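Local coordinates for protein Lmaj004091aaa (Leishmania major, PDB 1XTP) that probably methylates the alpha-amino group of proteins that begin with an X-Pro-Lys sequence, using S-adenosyl-L-methionine as methyl donor, at residues C100-G105 against T119-P124; H127-A132 against G142-A147; I162-T167 against I193-N198. All blocks are in the same frame, centred on the assembly; numbering follows the deposited sequence.

Interaction 1: C100-G105 against T119-P124; sequences CGAGIG and TDLLEP. With SAI (S-adenosyl-L-homoselenocysteine), chain B.
The glycine-rich cofactor loop of a class I, Rossmann-like methyltransferase, Gly101 to Gly105, is held here against strand 118-123 and Glu123, which grips both the loop and the ribose of S-adenosyl-L-homoselenocysteine. OE1 of Glu123 takes the Gly103 N-H at 2.7 Å, met from above the carboxylate plane, and also the ribose hydroxyl SAI O3'. OE2 accepts from SAI O2' at 2.6 Å, so the carboxylate spans the ribose diol; the backbone N of Val125 also donates to OE2. CG of Glu123 lies anti to its backbone N (chi1 168°), and a bend at chi2 brings CD, the carboxylate carbon, round to the sugar.

One residue back, the strand carbonyl takes part: Ala102 N donates to Leu122 O at 3.1 Å in a nearly straight bond (166° at the hydrogen), and Cys100 pairs with Leu122 as parallel strand neighbours. Gly101 and Gly103 both have positive phi, and at either one a CB would run into the ligand, so the loop can lie close against it. The carbonyl of Gly101 accepts from the ligand's amino group, SAI N, at 2.8 Å. Alongside these bonds, CD2 of Leu121 reaches Ala102 CB at 3.9 Å and Gly105 CA at 4.0 Å. On the adenine side, Pro124 CD comes within 3.2 Å of SAI N3.

Gly105 is the N-cap of helix 106-115, whose Thr108 touches Leu121; helix 126-135 also borders the site, with Ala132 on Leu121 and Met128 on Glu123 and Ile104.

Interaction 2: H127-A132 against G142-A147; sequences HMLEEA and GKFILA
Leu129 is the hub of this contact, its two methyls parted between two residues of the strand. CG stands anti to the backbone N (chi1 -172°), which carries the branch out from the helix toward strand 141-146. CD1 goes to Phe144, approaching the ring at its edge, in its plane, 3.7 Å from Phe144 CD2, and lying 3.9 Å from Phe144 CB. CD2 goes to Leu146 instead, 3.6 Å from its CB and 3.7 Å from its CD1, and also rests on the strand backbone, 3.8 Å from Ile145 C.

Phe144 is the second large contributor. Past Leu129, its CE2 approaches the backbone of Ala132 nearly one helical turn on, 4.0 Å from Ala132 C, and Ala132 CB is 4.2 Å from Phe144 CE2. The segments belong to the beta-alpha-beta unit of strand 118-123, helix 126-135 and strand 141-146, so the helix packs back on the strand that follows it: the axes of 127-132 and 142-146 run nearly antiparallel, 171° apart, and come within 9.3 Å. No hydrogen bond crosses between the two segments; the join is made by apolar side chains against each other and against backbone carbons.

Leu146 takes a smaller share and is exposed to solvent, which puts this end of the packing at the surface. Deeper in, Leu121 of the neighbouring strand touches both Ala132 and Phe144, while Leu129 also touches Glu123.

Interaction 3: I162-T167 against I193-N198; sequences IVIQWT and IFFKEN. With SAI (S-adenosyl-L-homoselenocysteine), chain B.
Ile162 to Gln165 pair with Ile193 to Lys196 as adjacent parallel strands in the central sheet of the Rossmann-like methyltransferase fold. Phe194 N donates to Ile162 O, Ile164 N to Phe194 O and Lys196 N to Ile164 O; just past the first strand, Trp166 N donates to Lys196 O.

Apolar packing divides between the sheet faces. Ile162, Ile164, Ile193 and Phe195 turn toward helix 173-186, with Ile164 CD1 on Ile193 CG2 at 3.9 Å; on the other face, Val163 lies beside Phe194. There Gln165, its CG anti to the backbone N (chi1 171°) and extended beyond, runs beside extended Lys196, Gln165 OE1 to Lys196 CD at 3.6 Å. Asp78 OD1 hydrogen-bonds Gln165 NE2 and forms a salt bridge with Lys196 NZ.

Polar contacts gather where the strands end. SAI N donates to Gln165 O at 3.0 Å, and Thr167 OG1 to the ribose oxygen SAI O4' at 3.1 Å. A water donates to Glu197 OE1 at 2.6 Å and accepts from Thr167 N. Glu197 OE2 sits in plane at the Trp166 ring edge, 3.2 Å from CD1, and accepts from Asn198 N. Trp166 NE1 donates to Asn198 OD1 at 3.0 Å, from above the amide plane, with the oxygen near the indole plane.

How the interactions relate
All three contacts reach one seven-stranded mixed sheet and follow in series along the chain, 1, then 2, then 3. Interactions 1 and 2 are neighbours, centres about 6 Å apart, sharing the step from strand 118-123 into helix 126-135; strand 141-146, an outer strand, lies beside 118-123. Interaction 3 is toward the middle of the sheet, about 12 Å from interaction 1 and 18 Å from interaction 2, centre to centre, and does not touch the latter. Strand 96-100 lies between 118-123 and 159-165, so interactions 1 and 3 touch directly, Cys100 N against Val163 O. Both also reach the cofactor, whose amino group bonds to each, while interaction 2 packs the flank beyond.

Interaction 1: C100-G105 against T119-P124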
loop_
_atom_site.group_PDB
_atom_site.type_symbol
_atom_site.label_atom_id
_atom_site.label_comp_id
_atom_site.label_asym_id
_atom_site.label_seq_id
_atom_site.Cartn_x
_atom_site.Cartn_y
_atom_site.Cartn_z
ATOM N N CYS A 100 -2.360 -2.556 6.981
ATOM C CA CYS A 100 -1.265 -3.302 6.354
ATOM C C CYS A 100 -0.073 -2.391 6.093
ATOM O O CYS A 100 -0.235 -1.274 5.618
ATOM C CB CYS A 100 -1.688 -3.865 4.998
ATOM S SG CYS A 100 -3.003 -5.034 5.011
ATOM N N GLY A 101 1.125 -2.895 6.351
ATOM C CA GLY A 101 2.316 -2.046 6.330
ATOM C C GLY A 101 2.101 -0.859 7.262
ATOM O O GLY A 101 2.338 0.278 6.891
ATOM N N ALA A 102 1.655 -1.160 8.475
ATOM C CA ALA A 102 1.185 -0.164 9.445
ATOM C C ALA A 102 2.243 0.787 9.984
ATOM O O ALA A 102 1.905 1.876 10.434
ATOM C CB ALA A 102 0.524 -0.866 10.597
ATOM N N GLY A 103 3.510 0.360 9.953
ATOM C CA GLY A 103 4.597 1.135 10.508
ATOM C C GLY A 103 4.385 1.324 11.991
ATOM O O GLY A 103 4.265 0.347 12.727
ATOM N N ILE A 104 4.327 2.577 12.432
ATOM C CA ILE A 104 4.102 2.876 13.862
ATOM C C ILE A 104 2.622 3.057 14.206
ATOM O O ILE A 104 2.305 3.572 15.279
ATOM C CB ILE A 104 4.865 4.140 14.335
ATOM C CG1 ILE A 104 4.356 5.382 13.607
ATOM C CG2 ILE A 104 6.372 3.962 14.168
ATOM C CD1 ILE A 104 4.763 6.645 14.276
ATOM N N GLY A 105 1.735 2.680 13.282
ATOM C CA GLY A 105 0.286 2.693 13.527
ATOM C C GLY A 105 -0.371 4.048 13.361
ATOM O O GLY A 105 -1.400 4.316 13.980
ATOM N N THR A 119 -9.285 -2.682 15.365
ATOM C CA THR A 119 -8.328 -2.611 14.272
ATOM C C THR A 119 -7.113 -3.509 14.550
ATOM O O THR A 119 -6.520 -3.406 15.608
ATOM C CB THR A 119 -7.869 -1.158 14.064
ATOM O OG1 THR A 119 -9.009 -0.339 13.795
ATOM C CG2 THR A 119 -6.895 -1.043 12.897
ATOM N N ASP A 120 -6.773 -4.384 13.597
ATOM C CA ASP A 120 -5.543 -5.174 13.635
ATOM C C ASP A 120 -4.449 -4.489 12.807
ATOM O O ASP A 120 -4.750 -3.735 11.888
ATOM C CB ASP A 120 -5.771 -6.549 13.027
ATOM C CG ASP A 120 -6.746 -7.373 13.786
ATOM O OD1 ASP A 120 -6.969 -7.134 14.990
ATOM O OD2 ASP A 120 -7.266 -8.325 13.172
ATOM N N LEU A 121 -3.191 -4.793 13.119
ATOM C CA LEU A 121 -2.014 -4.178 12.469
ATOM C C LEU A 121 -1.118 -5.258 11.867
ATOM O O LEU A 121 -0.910 -6.295 12.492
ATOM C CB LEU A 121 -1.184 -3.416 13.497
ATOM C CG LEU A 121 -1.654 -2.002 13.828
ATOM C CD1 LEU A 121 -2.792 -2.038 14.812
ATOM C CD2 LEU A 121 -0.489 -1.168 14.372
ATOM N N LEU A 122 -0.603 -5.009 10.660
ATOM C CA LEU A 122 0.295 -5.927 9.984
ATOM C C LEU A 122 1.548 -5.135 9.589
ATOM O O LEU A 122 1.450 -4.204 8.823
ATOM C CB LEU A 122 -0.395 -6.511 8.744
ATOM C CG LEU A 122 0.419 -7.492 7.868
ATOM C CD1 LEU A 122 -0.497 -8.402 7.092
ATOM C CD2 LEU A 122 1.348 -6.771 6.898
ATOM N N GLU A 123 2.712 -5.520 10.097
ATOM C CA GLU A 123 3.936 -4.759 9.878
ATOM C C GLU A 123 5.091 -5.707 10.082
ATOM O O GLU A 123 5.101 -6.408 11.080
ATOM C CB GLU A 123 4.005 -3.617 10.890
ATOM C CG GLU A 123 5.348 -2.900 10.998
ATOM C CD GLU A 123 5.841 -2.348 9.663
ATOM O OE1 GLU A 123 5.046 -1.681 8.977
ATOM O OE2 GLU A 123 7.013 -2.613 9.294
ATOM N N PRO A 124 6.022 -5.792 9.113
ATOM C CA PRO A 124 7.151 -6.728 9.209
ATOM C C PRO A 124 8.348 -6.255 10.000
ATOM O O PRO A 124 9.175 -7.081 10.400
ATOM C CB PRO A 124 7.559 -6.897 7.737
ATOM C CG PRO A 124 7.252 -5.569 7.136
ATOM C CD PRO A 124 5.997 -5.123 7.797
HETATM N N SAI B . 1.131 2.657 6.192
HETATM C CA SAI B . 1.802 3.474 7.245
HETATM C CB SAI B . 3.306 3.378 7.100
HETATM C CG SAI B . 3.893 3.891 5.794
HETATM SE SE SAI B . 5.850 3.667 5.825
HETATM C C SAI B . 1.452 4.952 7.167
HETATM O O SAI B . 0.969 5.428 6.140
HETATM O OXT SAI B . 1.679 5.702 8.116
HETATM C "C5'" SAI B . 5.903 1.946 4.858
HETATM C "C4'" SAI B . 5.799 0.730 5.784
HETATM O "O4'" SAI B . 5.741 -0.416 4.986
HETATM C "C3'" SAI B . 6.987 0.525 6.712
HETATM O "O3'" SAI B . 6.554 0.365 8.037
HETATM C "C2'" SAI B . 7.669 -0.741 6.253
HETATM O "O2'" SAI B . 8.250 -1.477 7.321
HETATM C "C1'" SAI B . 6.480 -1.435 5.639
HETATM N N9 SAI B . 6.807 -2.480 4.679
HETATM C C8 SAI B . 7.908 -2.542 3.855
HETATM N N7 SAI B . 7.816 -3.654 3.131
HETATM C C5 SAI B . 6.660 -4.299 3.470
HETATM C C6 SAI B . 6.074 -5.481 3.022
HETATM N N6 SAI B . 6.682 -6.208 2.083
HETATM N N1 SAI B . 4.869 -5.894 3.567
HETATM C C2 SAI B . 4.246 -5.153 4.562
HETATM N N3 SAI B . 4.833 -3.974 4.989
HETATM C C4 SAI B . 6.010 -3.561 4.444
#

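Interaction 2: H127-A132 against G142-A147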
loop_
_atom_site.group_PDB
_atom_site.type_symbol
_atom_site.label_atom_id
_atom_site.label_comp_id
_atom_site.label_asym_id
_atom_site.label_seq_id
_atom_site.Cartn_x
_atom_site.Cartn_y
_atom_site.Cartn_z
ATOM N N HIS A 127 10.934 -3.011 15.164
ATOM C CA HIS A 127 10.926 -1.776 15.956
ATOM C C HIS A 127 9.794 -0.827 15.557
ATOM O O HIS A 127 9.428 0.050 16.337
ATOM C CB HIS A 127 12.275 -1.066 15.922
ATOM C CG HIS A 127 12.495 -0.239 14.702
ATOM N ND1 HIS A 127 12.778 -0.792 13.475
ATOM C CD2 HIS A 127 12.489 1.106 14.525
ATOM C CE1 HIS A 127 12.939 0.176 12.592
ATOM N NE2 HIS A 127 12.772 1.337 13.204
HETATM N N MSE A 128 9.250 -0.996 14.353
HETATM C CA MSE A 128 8.072 -0.227 13.930
HETATM C C MSE A 128 6.831 -0.760 14.654
HETATM O O MSE A 128 6.052 0.008 15.228
HETATM C CB MSE A 128 7.855 -0.306 12.415
HETATM C CG MSE A 128 9.013 0.179 11.554
HETATM SE SE MSE A 128 9.312 2.091 11.757
HETATM C CE MSE A 128 7.722 2.699 11.125
ATOM N N LEU A 129 6.661 -2.080 14.630
ATOM C CA LEU A 129 5.512 -2.726 15.266
ATOM C C LEU A 129 5.490 -2.546 16.788
ATOM O O LEU A 129 4.427 -2.363 17.388
ATOM C CB LEU A 129 5.485 -4.214 14.915
ATOM C CG LEU A 129 4.254 -5.035 15.337
ATOM C CD1 LEU A 129 2.985 -4.476 14.746
ATOM C CD2 LEU A 129 4.422 -6.484 14.893
ATOM N N GLU A 130 6.665 -2.615 17.396
ATOM C CA GLU A 130 6.824 -2.404 18.836
ATOM C C GLU A 130 6.434 -0.998 19.255
ATOM O O GLU A 130 5.777 -0.808 20.261
ATOM C CB GLU A 130 8.272 -2.697 19.276
ATOM C CG GLU A 130 8.623 -4.195 19.341
ATOM C CD GLU A 130 7.611 -5.009 20.166
ATOM O OE1 GLU A 130 7.356 -4.633 21.339
ATOM O OE2 GLU A 130 7.067 -6.007 19.627
ATOM N N GLU A 131 6.850 -0.015 18.477
ATOM C CA GLU A 131 6.459 1.358 18.732
ATOM C C GLU A 131 4.951 1.588 18.553
ATOM O O GLU A 131 4.344 2.331 19.327
ATOM C CB GLU A 131 7.262 2.290 17.828
ATOM C CG GLU A 131 6.907 3.749 17.972
ATOM C CD GLU A 131 7.139 4.298 19.371
ATOM O OE1 GLU A 131 7.962 3.739 20.126
ATOM O OE2 GLU A 131 6.503 5.321 19.704
ATOM N N ALA A 132 4.362 0.974 17.528
ATOM C CA ALA A 132 2.906 0.956 17.357
ATOM C C ALA A 132 2.167 0.478 18.602
ATOM O O ALA A 132 1.162 1.080 18.994
ATOM C CB ALA A 132 2.532 0.057 16.168
ATOM N N GLY A 142 -6.559 -4.772 18.092
ATOM C CA GLY A 142 -6.606 -6.217 18.294
ATOM C C GLY A 142 -5.223 -6.833 18.217
ATOM O O GLY A 142 -4.424 -6.697 19.145
ATOM N N LYS A 143 -4.931 -7.478 17.095
ATOM C CA LYS A 143 -3.688 -8.210 16.902
ATOM C C LYS A 143 -2.603 -7.322 16.299
ATOM O O LYS A 143 -2.889 -6.432 15.483
ATOM C CB LYS A 143 -3.915 -9.402 15.962
ATOM C CG LYS A 143 -5.080 -10.300 16.345
ATOM C CD LYS A 143 -5.386 -11.350 15.260
ATOM N N PHE A 144 -1.357 -7.597 16.700
ATOM C CA PHE A 144 -0.153 -6.988 16.133
ATOM C C PHE A 144 0.625 -8.047 15.396
ATOM O O PHE A 144 1.350 -8.827 16.017
ATOM C CB PHE A 144 0.722 -6.411 17.240
ATOM C CG PHE A 144 0.152 -5.186 17.852
ATOM C CD1 PHE A 144 -0.735 -5.280 18.896
ATOM C CD2 PHE A 144 0.472 -3.933 17.357
ATOM C CE1 PHE A 144 -1.302 -4.128 19.443
ATOM C CE2 PHE A 144 -0.073 -2.779 17.913
ATOM C CZ PHE A 144 -0.956 -2.877 18.945
ATOM N N ILE A 145 0.473 -8.069 14.073
ATOM C CA ILE A 145 0.998 -9.146 13.255
ATOM C C ILE A 145 2.356 -8.759 12.663
ATOM O O ILE A 145 2.452 -7.853 11.855
ATOM C CB ILE A 145 0.002 -9.547 12.140
ATOM C CG1 ILE A 145 -1.394 -9.785 12.724
ATOM C CG2 ILE A 145 0.453 -10.828 11.431
ATOM C CD1 ILE A 145 -2.478 -9.644 11.735
ATOM N N LEU A 146 3.400 -9.468 13.086
ATOM C CA LEU A 146 4.741 -9.232 12.594
ATOM C C LEU A 146 4.921 -10.079 11.344
ATOM O O LEU A 146 5.324 -11.241 11.414
ATOM C CB LEU A 146 5.787 -9.588 13.654
ATOM C CG LEU A 146 7.236 -9.254 13.303
ATOM C CD1 LEU A 146 7.490 -7.756 13.372
ATOM C CD2 LEU A 146 8.190 -9.986 14.221
ATOM N N ALA A 147 4.610 -9.489 10.197
ATOM C CA ALA A 147 4.746 -10.180 8.936
ATOM C C ALA A 147 4.767 -9.179 7.799
ATOM O O ALA A 147 4.287 -8.053 7.948
ATOM C CB ALA A 147 3.599 -11.178 8.762
#

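Interaction 3: I162-T167 against I193-N198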
loop_
_atom_site.group_PDB
_atom_site.type_symbol
_atom_site.label_atom_id
_atom_site.label_comp_id
_atom_site.label_asym_id
_atom_site.label_seq_id
_atom_site.Cartn_x
_atom_site.Cartn_y
_atom_site.Cartn_z
ATOM N N ILE A 162 -9.712 -2.920 4.816
ATOM C CA ILE A 162 -8.321 -3.351 4.733
ATOM C C ILE A 162 -7.532 -2.223 4.083
ATOM O O ILE A 162 -7.676 -1.940 2.895
ATOM C CB ILE A 162 -8.156 -4.666 3.940
ATOM C CG1 ILE A 162 -8.950 -5.787 4.610
ATOM C CG2 ILE A 162 -6.664 -5.044 3.817
ATOM C CD1 ILE A 162 -8.925 -7.094 3.866
ATOM N N VAL A 163 -6.708 -1.585 4.899
ATOM C CA VAL A 163 -5.947 -0.419 4.512
ATOM C C VAL A 163 -4.558 -0.794 3.955
ATOM O O VAL A 163 -3.794 -1.460 4.614
ATOM C CB VAL A 163 -5.787 0.519 5.740
ATOM C CG1 VAL A 163 -4.947 1.724 5.378
ATOM C CG2 VAL A 163 -7.163 0.945 6.217
ATOM N N ILE A 164 -4.259 -0.366 2.730
ATOM C CA ILE A 164 -2.947 -0.562 2.132
ATOM C C ILE A 164 -2.479 0.807 1.622
ATOM O O ILE A 164 -2.808 1.230 0.512
ATOM C CB ILE A 164 -2.982 -1.613 0.983
ATOM C CG1 ILE A 164 -3.745 -2.888 1.395
ATOM C CG2 ILE A 164 -1.552 -1.979 0.534
ATOM C CD1 ILE A 164 -3.902 -3.910 0.269
ATOM N N GLN A 165 -1.723 1.512 2.446
ATOM C CA GLN A 165 -1.302 2.865 2.130
ATOM C C GLN A 165 0.193 2.985 2.206
ATOM O O GLN A 165 0.786 2.639 3.232
ATOM C CB GLN A 165 -1.928 3.874 3.091
ATOM C CG GLN A 165 -1.339 5.286 2.920
ATOM C CD GLN A 165 -2.251 6.407 3.417
ATOM O OE1 GLN A 165 -3.346 6.159 3.933
ATOM N NE2 GLN A 165 -1.792 7.659 3.250
ATOM N N TRP A 166 0.788 3.496 1.127
ATOM C CA TRP A 166 2.232 3.756 1.049
ATOM C C TRP A 166 3.082 2.499 1.357
ATOM O O TRP A 166 4.168 2.577 1.928
ATOM C CB TRP A 166 2.614 4.961 1.929
ATOM C CG TRP A 166 2.238 6.305 1.306
ATOM C CD1 TRP A 166 2.269 6.632 -0.015
ATOM C CD2 TRP A 166 1.795 7.478 1.995
ATOM N NE1 TRP A 166 1.855 7.930 -0.198
ATOM C CE2 TRP A 166 1.565 8.477 1.021
ATOM C CE3 TRP A 166 1.572 7.785 3.341
ATOM C CZ2 TRP A 166 1.124 9.758 1.347
ATOM C CZ3 TRP A 166 1.123 9.062 3.665
ATOM C CH2 TRP A 166 0.905 10.033 2.667
ATOM N N THR A 167 2.578 1.343 0.947
ATOM C CA THR A 167 3.233 0.083 1.261
ATOM C C THR A 167 3.201 -0.894 0.083
ATOM O O THR A 167 4.108 -1.696 -0.072
ATOM C CB THR A 167 2.657 -0.506 2.591
ATOM O OG1 THR A 167 3.542 -1.498 3.130
ATOM C CG2 THR A 167 1.248 -1.066 2.390
ATOM N N ILE A 193 -11.286 -2.994 0.360
ATOM C CA ILE A 193 -9.862 -2.638 0.449
ATOM C C ILE A 193 -9.756 -1.144 0.231
ATOM O O ILE A 193 -10.197 -0.639 -0.784
ATOM C CB ILE A 193 -8.987 -3.335 -0.608
ATOM C CG1 ILE A 193 -8.981 -4.845 -0.409
ATOM C CG2 ILE A 193 -7.555 -2.866 -0.501
ATOM C CD1 ILE A 193 -8.628 -5.618 -1.651
ATOM N N PHE A 194 -9.168 -0.433 1.184
ATOM C CA PHE A 194 -8.807 0.954 0.966
ATOM C C PHE A 194 -7.320 1.038 0.553
ATOM O O PHE A 194 -6.428 0.874 1.379
ATOM C CB PHE A 194 -9.064 1.758 2.218
ATOM C CG PHE A 194 -8.655 3.199 2.117
ATOM C CD1 PHE A 194 -9.403 4.103 1.370
ATOM C CD2 PHE A 194 -7.544 3.666 2.810
ATOM C CE1 PHE A 194 -9.035 5.443 1.309
ATOM C CE2 PHE A 194 -7.179 5.006 2.752
ATOM C CZ PHE A 194 -7.931 5.895 1.996
ATOM N N PHE A 195 -7.081 1.317 -0.726
ATOM C CA PHE A 195 -5.731 1.368 -1.284
ATOM C C PHE A 195 -5.366 2.809 -1.603
ATOM O O PHE A 195 -6.010 3.441 -2.430
ATOM C CB PHE A 195 -5.660 0.491 -2.535
ATOM C CG PHE A 195 -4.330 0.538 -3.255
ATOM C CD1 PHE A 195 -3.126 0.485 -2.554
ATOM C CD2 PHE A 195 -4.290 0.594 -4.645
ATOM C CE1 PHE A 195 -1.914 0.504 -3.229
ATOM C CE2 PHE A 195 -3.096 0.614 -5.329
ATOM C CZ PHE A 195 -1.898 0.554 -4.626
ATOM N N LYS A 196 -4.356 3.334 -0.908
ATOM C CA LYS A 196 -3.908 4.718 -1.084
ATOM C C LYS A 196 -2.423 4.735 -1.394
ATOM O O LYS A 196 -1.620 4.255 -0.609
ATOM C CB LYS A 196 -4.174 5.554 0.168
ATOM C CG LYS A 196 -4.141 7.068 -0.067
ATOM C CD LYS A 196 -4.857 7.814 1.069
ATOM C CE LYS A 196 -4.945 9.316 0.829
ATOM N NZ LYS A 196 -5.465 10.033 2.023
ATOM N N GLU A 197 -2.061 5.328 -2.526
ATOM C CA GLU A 197 -0.698 5.227 -3.014
ATOM C C GLU A 197 -0.337 6.360 -3.968
ATOM O O GLU A 197 -1.217 6.947 -4.623
ATOM C CB GLU A 197 -0.514 3.894 -3.753
ATOM C CG GLU A 197 0.937 3.486 -3.896
ATOM C CD GLU A 197 1.711 3.676 -2.600
ATOM O OE1 GLU A 197 1.550 2.828 -1.680
ATOM O OE2 GLU A 197 2.481 4.666 -2.520
ATOM N N ASN A 198 0.969 6.625 -4.051
ATOM C CA ASN A 198 1.538 7.480 -5.062
ATOM C C ASN A 198 1.307 6.890 -6.459
ATOM O O ASN A 198 1.393 5.679 -6.666
ATOM C CB ASN A 198 3.033 7.699 -4.813
ATOM C CG ASN A 198 3.315 8.515 -3.543
ATOM O OD1 ASN A 198 2.417 9.088 -2.934
ATOM N ND2 ASN A 198 4.585 8.600 -3.178
HETATM N N SAI B . 1.131 2.657 6.192
HETATM C CA SAI B . 1.802 3.474 7.245
HETATM C CB SAI B . 3.306 3.378 7.100
HETATM C CG SAI B . 3.893 3.891 5.794
HETATM SE SE SAI B . 5.850 3.667 5.825
HETATM C C SAI B . 1.452 4.952 7.167
HETATM O O SAI B . 0.969 5.428 6.140
HETATM O OXT SAI B . 1.679 5.702 8.116
HETATM C "C5'" SAI B . 5.903 1.946 4.858
HETATM C "C4'" SAI B . 5.799 0.730 5.784
HETATM O "O4'" SAI B . 5.741 -0.416 4.986
HETATM C "C3'" SAI B . 6.987 0.525 6.712
HETATM O "O3'" SAI B . 6.554 0.365 8.037
HETATM C "C2'" SAI B . 7.669 -0.741 6.253
HETATM O "O2'" SAI B . 8.250 -1.477 7.321
HETATM C "C1'" SAI B . 6.480 -1.435 5.639
HETATM N N9 SAI B . 6.807 -2.480 4.679
HETATM C C8 SAI B . 7.908 -2.542 3.855
HETATM N N7 SAI B . 7.816 -3.654 3.131
HETATM C C5 SAI B . 6.660 -4.299 3.470
HETATM C C6 SAI B . 6.074 -5.481 3.022
HETATM N N6 SAI B . 6.682 -6.208 2.083
HETATM N N1 SAI B . 4.869 -5.894 3.567
HETATM C C2 SAI B . 4.246 -5.153 4.562
HETATM N N3 SAI B . 4.833 -3.974 4.989
HETATM C C4 SAI B . 6.010 -3.561 4.444
HETATM O O HOH W 1 0.130 1.003 -0.599
#